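Local coordinates for protein tryptophan--tRNA ligase (Campylobacter jejuni subsp. jejuni, PDB 3TZL) that probably catalyses the ATP-dependent attachment of tryptophan to its cognate tRNA, as a homodimeric class I aminoacyl-tRNA synthetase, at residues 63-68 / 285-290. Residues are numbered along the deposited sequence; the frame is centred on the assembly and turned at random.
Sequences AAAAFL and NELLEK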
# COMPACT_ATOMS: atom_id res chain seq x y z
N ALA B 63 -2.19 3.44 23.55
CA ALA B 63 -3.08 4.45 22.99
C ALA B 63 -4.54 3.99 23.09
O ALA B 63 -5.41 4.77 23.46
CB ALA B 63 -2.72 4.77 21.56
N ALA B 64 -4.81 2.73 22.75
CA ALA B 64 -6.16 2.22 22.78
C ALA B 64 -6.66 2.26 24.23
O ALA B 64 -7.74 2.77 24.50
CB ALA B 64 -6.22 0.81 22.21
N ALA B 65 -5.85 1.74 25.15
CA ALA B 65 -6.19 1.74 26.59
C ALA B 65 -6.44 3.15 27.10
O ALA B 65 -7.40 3.38 27.85
CB ALA B 65 -5.10 1.07 27.41
N ALA B 66 -5.61 4.10 26.68
CA ALA B 66 -5.79 5.48 27.12
C ALA B 66 -7.11 6.09 26.65
O ALA B 66 -7.82 6.75 27.41
CB ALA B 66 -4.62 6.33 26.66
N PHE B 67 -7.46 5.89 25.38
CA PHE B 67 -8.65 6.56 24.88
C PHE B 67 -9.92 5.92 25.45
O PHE B 67 -10.89 6.61 25.78
CB PHE B 67 -8.65 6.65 23.36
CG PHE B 67 -7.64 7.63 22.81
CD1 PHE B 67 -7.85 9.00 22.90
CD2 PHE B 67 -6.48 7.19 22.21
CE1 PHE B 67 -6.91 9.90 22.41
CE2 PHE B 67 -5.53 8.08 21.72
CZ PHE B 67 -5.75 9.44 21.82
N LEU B 68 -9.91 4.60 25.57
CA LEU B 68 -11.01 3.92 26.22
C LEU B 68 -11.14 4.40 27.66
O LEU B 68 -12.25 4.74 28.11
CB LEU B 68 -10.79 2.41 26.17
CG LEU B 68 -10.97 1.84 24.77
CD1 LEU B 68 -10.55 0.40 24.73
CD2 LEU B 68 -12.41 1.99 24.34
N ASN B 285 -4.65 0.77 33.50
CA ASN B 285 -3.80 -0.31 33.99
C ASN B 285 -4.41 -1.69 33.86
O ASN B 285 -3.72 -2.64 33.49
CB ASN B 285 -3.40 -0.03 35.44
CG ASN B 285 -2.45 1.15 35.56
OD1 ASN B 285 -1.45 1.22 34.83
ND2 ASN B 285 -2.78 2.09 36.44
N GLU B 286 -5.70 -1.81 34.16
CA GLU B 286 -6.43 -3.07 33.97
C GLU B 286 -6.39 -3.55 32.51
O GLU B 286 -6.15 -4.72 32.24
CB GLU B 286 -7.88 -2.94 34.48
CG GLU B 286 -8.80 -4.12 34.15
CD GLU B 286 -9.67 -3.90 32.89
OE1 GLU B 286 -10.16 -2.76 32.69
OE2 GLU B 286 -9.85 -4.86 32.11
N LEU B 287 -6.62 -2.64 31.57
CA LEU B 287 -6.63 -2.99 30.16
C LEU B 287 -5.25 -3.43 29.66
O LEU B 287 -5.14 -4.18 28.70
CB LEU B 287 -7.15 -1.82 29.32
CG LEU B 287 -8.63 -1.47 29.44
CD1 LEU B 287 -8.90 -0.08 28.87
CD2 LEU B 287 -9.53 -2.50 28.75
N LEU B 288 -4.19 -2.96 30.33
CA LEU B 288 -2.84 -3.34 29.94
C LEU B 288 -2.38 -4.62 30.63
O LEU B 288 -1.57 -5.36 30.07
CB LEU B 288 -1.86 -2.21 30.22
CG LEU B 288 -2.07 -0.96 29.37
CD1 LEU B 288 -1.06 0.12 29.75
CD2 LEU B 288 -1.96 -1.33 27.89
N GLU B 289 -2.90 -4.88 31.82
CA GLU B 289 -2.52 -6.06 32.59
C GLU B 289 -3.28 -7.30 32.13
O GLU B 289 -2.76 -8.41 32.19
CB GLU B 289 -2.74 -5.82 34.08
CG GLU B 289 -1.78 -4.80 34.69
CD GLU B 289 -2.21 -4.36 36.09
OE1 GLU B 289 -3.18 -4.94 36.63
OE2 GLU B 289 -1.58 -3.43 36.64
N LYS B 290 -4.52 -7.11 31.68
CA LYS B 290 -5.28 -8.21 31.11
C LYS B 290 -5.58 -7.93 29.64
O LYS B 290 -6.63 -7.39 29.30
CB LYS B 290 -6.57 -8.48 31.89
CG LYS B 290 -7.42 -9.66 31.33
CD LYS B 290 -6.66 -11.02 31.34
CE LYS B 290 -6.12 -11.39 29.95
NZ LYS B 290 -5.19 -12.54 29.95
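Helix 53-70 of the nucleotide-binding core runs roughly antiparallel to helix 278-289 near the C-terminal end of the chain, with Ala65 set between Leu287 and Leu288. The segment axes approach to 9.2 Å at an angle of 148°, and the methyl of Ala65 is directed toward the partner helix. Its CB lies 4.0 Å from CB of Leu287, the base of that side chain, and equally 4.0 Å from CD2 at the end of Leu288. In Leu287, CG is anti to the carbonyl carbon (chi1 -70°), which carries the branch along helix 53-70 rather than onto the alanine methyl. There CD1 rests 3.9 Å from the carbonyl oxygen of Ala65 and 4.1 Å from CB of Leu68, bridging two residues three apart on the helix. The Ala65 oxygen is also hydrogen-bonded to Ser69 OG. No hydrogen bond joins the two segments, whose side chains meet through apolar contacts; one turn before Leu287, Lys283 NZ hydrogen-bonds the carbonyl oxygen of Leu68. Leu294 and Ile297 of helix 291-320 extend the packing around Leu68. The arrangement is antiparallel helix-helix packing, a small residue against leucines, joining the class I Rossmann-type catalytic fold to its C-terminal helices.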